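Local coordinates for protein tylactone synthase starter module and modules 1 & 2 (Streptomyces fradiae, PDB 2Z5L) that probably reduces the beta-keto group of a growing polyketide chain with NADPH, as the first ketoreductase of the tylosin polyketide synthase, helping to set its chirality, at residues A254-S259 with P336-H341; G266-I271 with A301-E306; R274-L279 with E285-T290. One frame throughout, in Å; residues are numbered along the deposited sequence.

Interaction 1. Residues A254-S259 with P336-H341; sequences ASWQPS and PNAVFH
Trp256 sits in the loop that leads into strand 261-265 of the ketoreductase, and brings the outer corner of the benzene half of its indole up to Ala338 and Phe340 of strand 338-341. With chi1 at -167°, CG stands anti to the backbone N, which carries the six-membered ring across to the strand. The corner CZ3-CH2 does the touching: CH2 of Trp256 lies 3.7 Å from CB of Ala338, and CZ3 of Trp256 lies 4.0 Å from CZ of Phe340. The methyl of Ala338 meets the indole obliquely. Phe340 reaches out from the other direction with CZ leading, and the tryptophan atom lies at the edge of the phenyl ring, in its plane; the two ring planes are about 68° apart. In the Rossmann fold of this short-chain reductase, strand 338-341 runs parallel to strands 261-265 and 386-391, one on each flank, while Leu275 and Leu279 of helix 270-281 pack on Phe340. Ala338 and Phe340 are alternate strand positions, and the CB atoms of both point to the loop. A second, looser touch comes at Asn337, just ahead in sequence of Ala338. Its CB lies 3.9 Å from the backbone O of Ser259, and OD1 of Asn337 is also 3.9 Å from that O. Both oxygens are acceptors and merely lie near each other; the amide's polar partners are elsewhere: OD1 accepts from the backbone N of Thr261, just beyond the loop, and ND2 donates to the carbonyl of Gly382.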
ATOM      1  N   ALA A 254      24.943  -7.161  -7.412  1.00 53.43           N
ATOM      2  CA  ALA A 254      24.690  -5.844  -6.845  1.00 52.09           C
ATOM      3  C   ALA A 254      24.405  -5.951  -5.353  1.00 51.34           C
ATOM      4  O   ALA A 254      23.656  -6.824  -4.917  1.00 49.83           O
ATOM      5  CB  ALA A 254      23.515  -5.182  -7.561  1.00 53.38           C
ATOM      6  N   SER A 255      25.002  -5.053  -4.577  1.00 49.60           N
ATOM      7  CA  SER A 255      24.801  -5.043  -3.140  1.00 47.69           C
ATOM      8  C   SER A 255      25.062  -3.658  -2.580  1.00 46.61           C
ATOM      9  O   SER A 255      25.478  -2.756  -3.302  1.00 48.18           O
ATOM     10  CB  SER A 255      25.723  -6.060  -2.464  1.00 47.96           C
ATOM     11  OG  SER A 255      25.539  -6.057  -1.062  1.00 46.91           O
ATOM     12  N   TRP A 256      24.814  -3.486  -1.291  1.00 45.18           N
ATOM     13  CA  TRP A 256      25.022  -2.192  -0.668  1.00 44.33           C
ATOM     14  C   TRP A 256      25.878  -2.388   0.584  1.00 44.54           C
ATOM     15  O   TRP A 256      25.782  -3.418   1.252  1.00 45.61           O
ATOM     16  CB  TRP A 256      23.657  -1.577  -0.314  1.00 42.54           C
ATOM     17  CG  TRP A 256      23.710  -0.137   0.057  1.00 40.27           C
ATOM     18  CD1 TRP A 256      23.855   0.922  -0.784  1.00 41.12           C
ATOM     19  CD2 TRP A 256      23.667   0.401   1.381  1.00 39.83           C
ATOM     20  NE1 TRP A 256      23.908   2.094  -0.066  1.00 38.48           N
ATOM     21  CE2 TRP A 256      23.796   1.802   1.267  1.00 39.87           C
ATOM     22  CE3 TRP A 256      23.534  -0.168   2.656  1.00 40.58           C
ATOM     23  CZ2 TRP A 256      23.796   2.648   2.381  1.00 39.30           C
ATOM     24  CZ3 TRP A 256      23.533   0.668   3.762  1.00 39.19           C
ATOM     25  CH2 TRP A 256      23.665   2.065   3.617  1.00 39.96           C
ATOM     26  N   GLN A 257      26.730  -1.412   0.886  1.00 45.24           N
ATOM     27  CA  GLN A 257      27.579  -1.488   2.070  1.00 45.29           C
ATOM     28  C   GLN A 257      27.354  -0.293   2.987  1.00 43.97           C
ATOM     29  O   GLN A 257      27.525   0.853   2.583  1.00 43.90           O
ATOM     30  CB  GLN A 257      29.053  -1.564   1.680  1.00 46.41           C
ATOM     31  CG  GLN A 257      29.531  -2.967   1.353  1.00 49.97           C
ATOM     32  CD  GLN A 257      31.026  -3.018   1.051  1.00 51.96           C
ATOM     33  OE1 GLN A 257      31.855  -2.580   1.858  1.00 54.66           O
ATOM     34  NE2 GLN A 257      31.376  -3.553  -0.116  1.00 52.60           N
ATOM     35  N   PRO A 258      26.968  -0.554   4.244  1.00 43.84           N
ATOM     36  CA  PRO A 258      26.710   0.493   5.237  1.00 43.09           C
ATOM     37  C   PRO A 258      27.961   1.284   5.620  1.00 42.42           C
ATOM     38  O   PRO A 258      29.066   0.745   5.607  1.00 42.88           O
ATOM     39  CB  PRO A 258      26.153  -0.297   6.415  1.00 43.35           C
ATOM     40  CG  PRO A 258      26.947  -1.568   6.336  1.00 44.00           C
ATOM     41  CD  PRO A 258      26.840  -1.888   4.859  1.00 43.50           C
ATOM     42  N   SER A 259      27.772   2.558   5.964  1.00 40.98           N
ATOM     43  CA  SER A 259      28.866   3.450   6.376  1.00 40.54           C
ATOM     44  C   SER A 259      28.278   4.640   7.151  1.00 39.58           C
ATOM     45  O   SER A 259      27.094   4.928   7.028  1.00 39.78           O
ATOM     46  CB  SER A 259      29.632   3.960   5.151  1.00 41.28           C
ATOM     47  OG  SER A 259      28.802   4.729   4.300  1.00 44.52           O
ATOM     48  N   PRO A 336      22.004  11.226   9.890  1.00 33.60           N
ATOM     49  CA  PRO A 336      22.142   9.925   9.237  1.00 32.83           C
ATOM     50  C   PRO A 336      22.529   9.913   7.765  1.00 33.24           C
ATOM     51  O   PRO A 336      22.137  10.787   6.987  1.00 32.85           O
ATOM     52  CB  PRO A 336      20.773   9.301   9.460  1.00 33.98           C
ATOM     53  CG  PRO A 336      19.870  10.489   9.272  1.00 35.96           C
ATOM     54  CD  PRO A 336      20.582  11.576  10.069  1.00 32.92           C
ATOM     55  N   ASN A 337      23.312   8.902   7.400  1.00 32.28           N
ATOM     56  CA  ASN A 337      23.731   8.708   6.020  1.00 32.28           C
ATOM     57  C   ASN A 337      22.775   7.709   5.388  1.00 32.69           C
ATOM     58  O   ASN A 337      22.676   7.594   4.162  1.00 34.31           O
ATOM     59  CB  ASN A 337      25.154   8.158   5.966  1.00 35.42           C
ATOM     60  CG  ASN A 337      26.147   9.098   6.591  1.00 37.78           C
ATOM     61  OD1 ASN A 337      26.828   8.750   7.549  1.00 40.75           O
ATOM     62  ND2 ASN A 337      26.230  10.312   6.051  1.00 38.60           N
ATOM     63  N   ALA A 338      22.083   6.969   6.247  1.00 29.50           N
ATOM     64  CA  ALA A 338      21.105   5.980   5.812  1.00 25.89           C
ATOM     65  C   ALA A 338      20.014   5.826   6.877  1.00 23.64           C
ATOM     66  O   ALA A 338      20.304   5.801   8.079  1.00 22.27           O
ATOM     67  CB  ALA A 338      21.796   4.644   5.559  1.00 26.74           C
ATOM     68  N   VAL A 339      18.765   5.735   6.423  1.00 23.29           N
ATOM     69  CA  VAL A 339      17.609   5.563   7.307  1.00 22.69           C
ATOM     70  C   VAL A 339      16.863   4.291   6.925  1.00 25.74           C
ATOM     71  O   VAL A 339      16.620   4.045   5.746  1.00 25.85           O
ATOM     72  CB  VAL A 339      16.624   6.758   7.201  1.00 23.38           C
ATOM     73  CG1 VAL A 339      15.402   6.518   8.080  1.00 21.43           C
ATOM     74  CG2 VAL A 339      17.312   8.036   7.623  1.00 20.63           C
ATOM     75  N   PHE A 340      16.515   3.474   7.916  1.00 25.94           N
ATOM     76  CA  PHE A 340      15.766   2.234   7.675  1.00 25.18           C
ATOM     77  C   PHE A 340      14.511   2.272   8.559  1.00 24.57           C
ATOM     78  O   PHE A 340      14.597   2.236   9.787  1.00 25.74           O
ATOM     79  CB  PHE A 340      16.621   1.015   8.016  1.00 25.32           C
ATOM     80  CG  PHE A 340      17.756   0.778   7.047  1.00 27.66           C
ATOM     81  CD1 PHE A 340      17.592  -0.028   5.931  1.00 28.58           C
ATOM     82  CD2 PHE A 340      18.997   1.356   7.259  1.00 28.48           C
ATOM     83  CE1 PHE A 340      18.658  -0.267   5.050  1.00 28.83           C
ATOM     84  CE2 PHE A 340      20.064   1.125   6.387  1.00 28.96           C
ATOM     85  CZ  PHE A 340      19.893   0.316   5.283  1.00 28.88           C
ATOM     86  N   HIS A 341      13.346   2.346   7.930  1.00 22.67           N
ATOM     87  CA  HIS A 341      12.083   2.415   8.656  1.00 23.64           C
ATOM     88  C   HIS A 341      11.406   1.054   8.754  1.00 24.54           C
ATOM     89  O   HIS A 341      10.744   0.629   7.812  1.00 25.45           O
ATOM     90  CB  HIS A 341      11.148   3.402   7.952  1.00 22.69           C
ATOM     91  CG  HIS A 341       9.904   3.722   8.722  1.00 21.82           C
ATOM     92  ND1 HIS A 341       9.928   4.122  10.040  1.00 25.36           N
ATOM     93  CD2 HIS A 341       8.600   3.705   8.354  1.00 21.58           C
ATOM     94  CE1 HIS A 341       8.690   4.336  10.454  1.00 25.61           C
ATOM     95  NE2 HIS A 341       7.867   4.089   9.452  1.00 27.58           N
TER

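Interaction 2. Residues G266-I271 with A301-E306; sequences GGMGAI and AELAEE
Leu303 and Met268 carry this contact, joining the glycine-rich loop after strand 261-265 of the Rossmann fold of the ketoreductase to helix 300-308. Loop residues Gly267 and Gly269 fit the GxGxxG pattern that in short-chain dehydrogenases typically faces the dinucleotide cofactor, a role that is probable here too. Leu303 gives up the larger share of surface. Its CG stands anti to the backbone N (chi1 -156°), which sends the side chain out from the helix toward the loop, and branch CD1 makes the touch. What it meets is the thioether sulfur: SD of Met268 is 4.0 Å from CD1 of Leu303, a plain apolar contact. Met268 starts out from the loop at an angle to the helix, but its chain bends at both chi2 (-68°) and chi3 (-82°), so that the sulfur is brought up to the leucine while the terminal methyl CE turns off and stays more than 5 Å from CD1. The two side chains run past one another in opposite directions. Around them, Arg292, Ala297 and His316 of strand 313-318 also pack on Met268, while Arg273 and Arg277 of helix 270-281 pack on Leu303. The loop itself is shaped by a type I beta turn from Gly266 to Gly269, closed by a 3.3 Å hydrogen bond from N of Gly269 to O of Gly266; Gly269 then serves as the N-cap of helix 270-281. Gly267 adds the last touch, its carbonyl O lying 4.5 Å from CD1 of Leu303.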
ATOM      1  N   GLY A 266      12.012   1.073  14.734  1.00 24.88           N
ATOM      2  CA  GLY A 266      11.547  -0.261  15.050  1.00 23.47           C
ATOM      3  C   GLY A 266      12.754  -1.168  15.204  1.00 24.09           C
ATOM      4  O   GLY A 266      12.743  -2.335  14.816  1.00 22.54           O
ATOM      5  N   GLY A 267      13.819  -0.627  15.779  1.00 24.04           N
ATOM      6  CA  GLY A 267      15.038  -1.411  15.963  1.00 25.26           C
ATOM      7  C   GLY A 267      14.973  -2.521  17.014  1.00 26.23           C
ATOM      8  O   GLY A 267      15.872  -3.348  17.078  1.00 25.75           O
ATOM      9  N   MET A 268      13.942  -2.548  17.857  1.00 25.14           N
ATOM     10  CA  MET A 268      13.861  -3.608  18.848  1.00 26.15           C
ATOM     11  C   MET A 268      12.849  -4.678  18.389  1.00 27.39           C
ATOM     12  O   MET A 268      12.410  -5.513  19.180  1.00 28.40           O
ATOM     13  CB  MET A 268      13.495  -3.038  20.226  1.00 26.58           C
ATOM     14  CG  MET A 268      14.599  -2.124  20.814  1.00 30.80           C
ATOM     15  SD  MET A 268      16.109  -3.080  21.246  1.00 34.19           S
ATOM     16  CE  MET A 268      15.628  -3.687  22.806  1.00 37.48           C
ATOM     17  N   GLY A 269      12.498  -4.638  17.100  1.00 27.87           N
ATOM     18  CA  GLY A 269      11.576  -5.594  16.500  1.00 27.22           C
ATOM     19  C   GLY A 269      12.367  -6.723  15.868  1.00 23.61           C
ATOM     20  O   GLY A 269      13.594  -6.643  15.779  1.00 25.38           O
ATOM     21  N   ALA A 270      11.691  -7.777  15.419  1.00 25.65           N
ATOM     22  CA  ALA A 270      12.383  -8.932  14.826  1.00 24.99           C
ATOM     23  C   ALA A 270      13.266  -8.548  13.647  1.00 24.48           C
ATOM     24  O   ALA A 270      14.393  -9.016  13.522  1.00 23.90           O
ATOM     25  CB  ALA A 270      11.350 -10.000  14.376  1.00 28.21           C
ATOM     26  N   ILE A 271      12.730  -7.719  12.765  1.00 22.44           N
ATOM     27  CA  ILE A 271      13.488  -7.267  11.618  1.00 23.65           C
ATOM     28  C   ILE A 271      14.565  -6.278  12.102  1.00 22.41           C
ATOM     29  O   ILE A 271      15.749  -6.440  11.811  1.00 22.54           O
ATOM     30  CB  ILE A 271      12.546  -6.602  10.597  1.00 23.46           C
ATOM     31  CG1 ILE A 271      11.720  -7.688   9.900  1.00 29.15           C
ATOM     32  CG2 ILE A 271      13.350  -5.793   9.580  1.00 28.87           C
ATOM     33  CD1 ILE A 271      10.609  -7.173   9.004  1.00 30.08           C
ATOM     34  N   ALA A 301      19.897  -3.381  26.405  1.00 25.22           N
ATOM     35  CA  ALA A 301      21.274  -3.245  26.863  1.00 24.33           C
ATOM     36  C   ALA A 301      22.158  -4.358  26.316  1.00 24.90           C
ATOM     37  O   ALA A 301      23.279  -4.124  25.840  1.00 22.72           O
ATOM     38  CB  ALA A 301      21.317  -3.233  28.422  1.00 23.17           C
ATOM     39  N   GLU A 302      21.649  -5.584  26.385  1.00 27.10           N
ATOM     40  CA  GLU A 302      22.381  -6.746  25.897  1.00 26.76           C
ATOM     41  C   GLU A 302      22.659  -6.634  24.402  1.00 23.68           C
ATOM     42  O   GLU A 302      23.786  -6.849  23.953  1.00 27.60           O
ATOM     43  CB  GLU A 302      21.605  -8.031  26.192  1.00 34.59           C
ATOM     44  CG  GLU A 302      21.475  -8.351  27.673  1.00 42.61           C
ATOM     45  CD  GLU A 302      20.458  -7.472  28.372  1.00 48.57           C
ATOM     46  OE1 GLU A 302      19.758  -6.703  27.679  1.00 50.75           O
ATOM     47  OE2 GLU A 302      20.356  -7.550  29.614  1.00 52.83           O
ATOM     48  N   LEU A 303      21.627  -6.297  23.636  1.00 20.65           N
ATOM     49  CA  LEU A 303      21.766  -6.131  22.185  1.00 21.76           C
ATOM     50  C   LEU A 303      22.813  -5.077  21.788  1.00 23.53           C
ATOM     51  O   LEU A 303      23.650  -5.333  20.918  1.00 24.00           O
ATOM     52  CB  LEU A 303      20.412  -5.749  21.583  1.00 21.57           C
ATOM     53  CG  LEU A 303      20.120  -6.040  20.099  1.00 24.40           C
ATOM     54  CD1 LEU A 303      19.284  -4.908  19.532  1.00 23.58           C
ATOM     55  CD2 LEU A 303      21.381  -6.216  19.303  1.00 21.74           C
ATOM     56  N   ALA A 304      22.758  -3.904  22.420  1.00 24.32           N
ATOM     57  CA  ALA A 304      23.684  -2.808  22.110  1.00 25.23           C
ATOM     58  C   ALA A 304      25.137  -3.189  22.370  1.00 27.00           C
ATOM     59  O   ALA A 304      26.020  -2.842  21.591  1.00 28.49           O
ATOM     60  CB  ALA A 304      23.311  -1.560  22.908  1.00 23.85           C
ATOM     61  N   GLU A 305      25.384  -3.890  23.475  1.00 31.03           N
ATOM     62  CA  GLU A 305      26.733  -4.341  23.813  1.00 32.92           C
ATOM     63  C   GLU A 305      27.290  -5.263  22.726  1.00 31.80           C
ATOM     64  O   GLU A 305      28.444  -5.126  22.321  1.00 32.12           O
ATOM     65  CB  GLU A 305      26.742  -5.096  25.147  1.00 36.02           C
ATOM     66  CG  GLU A 305      26.659  -4.258  26.404  1.00 41.26           C
ATOM     67  CD  GLU A 305      26.729  -5.137  27.655  1.00 45.18           C
ATOM     68  OE1 GLU A 305      27.513  -6.117  27.634  1.00 48.49           O
ATOM     69  OE2 GLU A 305      26.021  -4.853  28.654  1.00 46.15           O
ATOM     70  N   GLU A 306      26.489  -6.209  22.251  1.00 31.24           N
ATOM     71  CA  GLU A 306      26.981  -7.112  21.215  1.00 29.25           C
ATOM     72  C   GLU A 306      27.202  -6.344  19.921  1.00 29.23           C
ATOM     73  O   GLU A 306      28.122  -6.651  19.188  1.00 31.90           O
ATOM     74  CB  GLU A 306      25.988  -8.257  21.001  1.00 30.04           C
ATOM     75  CG  GLU A 306      25.661  -8.975  22.298  1.00 32.23           C
ATOM     76  CD  GLU A 306      24.759 -10.187  22.119  1.00 30.98           C
ATOM     77  OE1 GLU A 306      24.301 -10.709  23.157  1.00 27.32           O
ATOM     78  OE2 GLU A 306      24.533 -10.597  20.957  1.00 31.07           O
TER

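Interaction 3. Residues R274-L279 with E285-T290; sequences RLARRL and ERLVLT
Ala276 meets both Leu287 and Leu289 where helix 270-281 lies back along strand 286-291. Going along the helix, Arg274 faces the other way and forms a salt bridge with Asp458. At Ala276 the side chain is a single methyl aimed at the strand: CB is 3.9 Å from CD1 of Leu287 and 4.2 Å from CD2 of Leu289. The same CD1 of Leu287 also comes within 3.5 Å of the backbone O of Ala276, so this branch rests on both the methyl and the carbonyl of one residue. Arg278, pointing away from the strand, pairs instead with Asp462 and Glu282. One turn on from Ala276, Leu279 again faces the strand, and its CB lies 4.3 Å from the other branch of Leu287, CD2. Leu287 therefore splits its two methyls between successive turns. The axes of helix segment 274-279 and strand segment 286-290 come within 9.8 Å and run nearly antiparallel, at 170°. No hydrogen bond crosses this buried interface, whose side-chain contacts are all apolar; it is the helix-on-sheet packing of a beta-alpha-beta unit of the ketoreductase Rossmann fold: strand 261-265, helix 270-281, strand 286-291.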
ATOM      1  N   ARG A 274      17.754  -7.833  13.638  1.00 27.44           N
ATOM      2  CA  ARG A 274      18.458  -8.532  12.568  1.00 27.39           C
ATOM      3  C   ARG A 274      19.174  -7.584  11.618  1.00 24.64           C
ATOM      4  O   ARG A 274      20.308  -7.830  11.204  1.00 21.61           O
ATOM      5  CB  ARG A 274      17.449  -9.355  11.769  1.00 30.19           C
ATOM      6  CG  ARG A 274      17.953  -9.811  10.420  1.00 36.59           C
ATOM      7  CD  ARG A 274      18.762 -11.055  10.572  1.00 41.31           C
ATOM      8  NE  ARG A 274      17.928 -12.115  11.132  1.00 47.70           N
ATOM      9  CZ  ARG A 274      18.298 -13.386  11.205  1.00 50.29           C
ATOM     10  NH1 ARG A 274      19.494 -13.748  10.750  1.00 51.18           N
ATOM     11  NH2 ARG A 274      17.471 -14.289  11.715  1.00 52.15           N
ATOM     12  N   LEU A 275      18.481  -6.519  11.246  1.00 25.69           N
ATOM     13  CA  LEU A 275      19.032  -5.522  10.336  1.00 24.62           C
ATOM     14  C   LEU A 275      20.240  -4.910  11.015  1.00 22.76           C
ATOM     15  O   LEU A 275      21.305  -4.795  10.421  1.00 23.31           O
ATOM     16  CB  LEU A 275      17.982  -4.446  10.080  1.00 23.79           C
ATOM     17  CG  LEU A 275      17.959  -3.806   8.691  1.00 27.42           C
ATOM     18  CD1 LEU A 275      17.164  -2.493   8.778  1.00 26.94           C
ATOM     19  CD2 LEU A 275      19.334  -3.554   8.168  1.00 26.44           C
ATOM     20  N   ALA A 276      20.069  -4.530  12.276  1.00 24.37           N
ATOM     21  CA  ALA A 276      21.158  -3.914  13.016  1.00 24.49           C
ATOM     22  C   ALA A 276      22.410  -4.797  13.089  1.00 26.23           C
ATOM     23  O   ALA A 276      23.497  -4.351  12.735  1.00 27.18           O
ATOM     24  CB  ALA A 276      20.679  -3.535  14.414  1.00 24.05           C
ATOM     25  N   ARG A 277      22.273  -6.044  13.536  1.00 23.76           N
ATOM     26  CA  ARG A 277      23.430  -6.924  13.614  1.00 25.39           C
ATOM     27  C   ARG A 277      24.155  -7.056  12.279  1.00 26.36           C
ATOM     28  O   ARG A 277      25.380  -7.128  12.232  1.00 27.52           O
ATOM     29  CB  ARG A 277      23.016  -8.315  14.103  1.00 25.65           C
ATOM     30  CG  ARG A 277      22.558  -8.368  15.550  1.00 26.99           C
ATOM     31  CD  ARG A 277      22.106  -9.787  15.935  1.00 25.03           C
ATOM     32  NE  ARG A 277      21.599  -9.894  17.292  1.00 24.13           N
ATOM     33  CZ  ARG A 277      22.358 -10.033  18.378  1.00 26.04           C
ATOM     34  NH1 ARG A 277      23.681 -10.083  18.275  1.00 27.94           N
ATOM     35  NH2 ARG A 277      21.791 -10.137  19.576  1.00 24.14           N
ATOM     36  N   ARG A 278      23.398  -7.099  11.189  1.00 28.36           N
ATOM     37  CA  ARG A 278      23.992  -7.228   9.860  1.00 28.95           C
ATOM     38  C   ARG A 278      24.731  -5.969   9.413  1.00 29.63           C
ATOM     39  O   ARG A 278      25.815  -6.056   8.832  1.00 27.59           O
ATOM     40  CB  ARG A 278      22.906  -7.585   8.843  1.00 30.81           C
ATOM     41  CG  ARG A 278      22.538  -9.073   8.857  1.00 35.49           C
ATOM     42  CD  ARG A 278      23.669  -9.912   8.239  1.00 36.62           C
ATOM     43  NE  ARG A 278      23.906  -9.614   6.823  1.00 37.18           N
ATOM     44  CZ  ARG A 278      23.167 -10.062   5.805  1.00 40.10           C
ATOM     45  NH1 ARG A 278      22.115 -10.839   6.027  1.00 39.77           N
ATOM     46  NH2 ARG A 278      23.508  -9.762   4.556  1.00 39.73           N
ATOM     47  N   LEU A 279      24.133  -4.811   9.676  1.00 29.21           N
ATOM     48  CA  LEU A 279      24.733  -3.538   9.308  1.00 31.70           C
ATOM     49  C   LEU A 279      25.995  -3.281  10.119  1.00 31.83           C
ATOM     50  O   LEU A 279      27.064  -3.002   9.565  1.00 34.97           O
ATOM     51  CB  LEU A 279      23.716  -2.414   9.512  1.00 29.11           C
ATOM     52  CG  LEU A 279      22.521  -2.600   8.566  1.00 30.15           C
ATOM     53  CD1 LEU A 279      21.618  -1.381   8.588  1.00 27.39           C
ATOM     54  CD2 LEU A 279      23.062  -2.864   7.143  1.00 28.99           C
ATOM     55  N   GLU A 285      29.329   2.566  11.081  1.00 38.04           N
ATOM     56  CA  GLU A 285      30.156   3.304  12.025  1.00 37.68           C
ATOM     57  C   GLU A 285      29.332   3.678  13.249  1.00 35.86           C
ATOM     58  O   GLU A 285      29.849   3.781  14.361  1.00 34.96           O
ATOM     59  CB  GLU A 285      30.699   4.580  11.380  1.00 41.51           C
ATOM     60  CG  GLU A 285      31.656   4.347  10.225  1.00 47.01           C
ATOM     61  CD  GLU A 285      32.265   5.642   9.719  1.00 51.96           C
ATOM     62  OE1 GLU A 285      32.768   6.425  10.558  1.00 53.99           O
ATOM     63  OE2 GLU A 285      32.247   5.875   8.489  1.00 54.13           O
ATOM     64  N   ARG A 286      28.042   3.892  13.035  1.00 33.16           N
ATOM     65  CA  ARG A 286      27.158   4.239  14.125  1.00 32.21           C
ATOM     66  C   ARG A 286      25.733   3.804  13.811  1.00 31.47           C
ATOM     67  O   ARG A 286      25.231   3.992  12.700  1.00 31.56           O
ATOM     68  CB  ARG A 286      27.178   5.752  14.381  1.00 33.07           C
ATOM     69  CG  ARG A 286      26.338   6.210  15.582  1.00 35.19           C
ATOM     70  CD  ARG A 286      26.232   7.738  15.664  1.00 38.67           C
ATOM     71  NE  ARG A 286      27.541   8.391  15.712  1.00 42.02           N
ATOM     72  CZ  ARG A 286      27.739   9.673  15.419  1.00 44.19           C
ATOM     73  NH1 ARG A 286      26.719  10.443  15.063  1.00 44.39           N
ATOM     74  NH2 ARG A 286      28.958  10.183  15.462  1.00 47.88           N
ATOM     75  N   LEU A 287      25.088   3.212  14.804  1.00 28.32           N
ATOM     76  CA  LEU A 287      23.717   2.788  14.660  1.00 26.50           C
ATOM     77  C   LEU A 287      22.928   3.550  15.697  1.00 24.48           C
ATOM     78  O   LEU A 287      23.375   3.710  16.842  1.00 23.31           O
ATOM     79  CB  LEU A 287      23.569   1.281  14.918  1.00 27.14           C
ATOM     80  CG  LEU A 287      24.074   0.325  13.836  1.00 29.45           C
ATOM     81  CD1 LEU A 287      23.771  -1.142  14.223  1.00 30.86           C
ATOM     82  CD2 LEU A 287      23.390   0.655  12.521  1.00 31.26           C
ATOM     83  N   VAL A 288      21.773   4.047  15.277  1.00 22.03           N
ATOM     84  CA  VAL A 288      20.864   4.775  16.147  1.00 22.61           C
ATOM     85  C   VAL A 288      19.550   4.021  16.036  1.00 23.18           C
ATOM     86  O   VAL A 288      18.938   4.006  14.975  1.00 25.55           O
ATOM     87  CB  VAL A 288      20.695   6.218  15.661  1.00 21.61           C
ATOM     88  CG1 VAL A 288      19.583   6.895  16.413  1.00 17.29           C
ATOM     89  CG2 VAL A 288      22.011   6.965  15.869  1.00 21.97           C
ATOM     90  N   LEU A 289      19.136   3.385  17.126  1.00 22.76           N
ATOM     91  CA  LEU A 289      17.922   2.593  17.138  1.00 24.03           C
ATOM     92  C   LEU A 289      16.814   3.258  17.927  1.00 25.88           C
ATOM     93  O   LEU A 289      17.033   3.745  19.036  1.00 28.51           O
ATOM     94  CB  LEU A 289      18.222   1.217  17.739  1.00 23.58           C
ATOM     95  CG  LEU A 289      19.495   0.537  17.237  1.00 23.43           C
ATOM     96  CD1 LEU A 289      19.753  -0.696  18.088  1.00 27.65           C
ATOM     97  CD2 LEU A 289      19.378   0.174  15.772  1.00 25.84           C
ATOM     98  N   THR A 290      15.618   3.292  17.355  1.00 24.59           N
ATOM     99  CA  THR A 290      14.511   3.893  18.072  1.00 27.07           C
ATOM    100  C   THR A 290      13.518   2.801  18.364  1.00 27.62           C
ATOM    101  O   THR A 290      13.395   1.849  17.595  1.00 26.62           O
ATOM    102  CB  THR A 290      13.830   4.990  17.256  1.00 26.90           C
ATOM    103  OG1 THR A 290      12.919   4.397  16.330  1.00 31.24           O
ATOM    104  CG2 THR A 290      14.875   5.794  16.474  1.00 30.87           C
TER

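Overall arrangement
From the N terminus, residues 254-259 come first, and interaction 1 closes the widest loop, returning to the chain at 336-341. Inside it, interaction 2 runs from the glycine-rich turn to helix 300-308, and interaction 3, the shortest loop, is nested within interaction 2; none cross. Helix 270-281 is the common element: it begins in the first segment of interaction 2, supplies that of interaction 3, and touches interaction 1, where Leu275 CD1 is 3.6 Å from Phe340 CB. Interactions 2 and 3 also meet through a salt bridge between Arg277 NH1 and Glu306 OE2. They join the loop before strand 261-265, strands 286-291 and 338-341, and helices 270-281 and 300-308 of the ketoreductase.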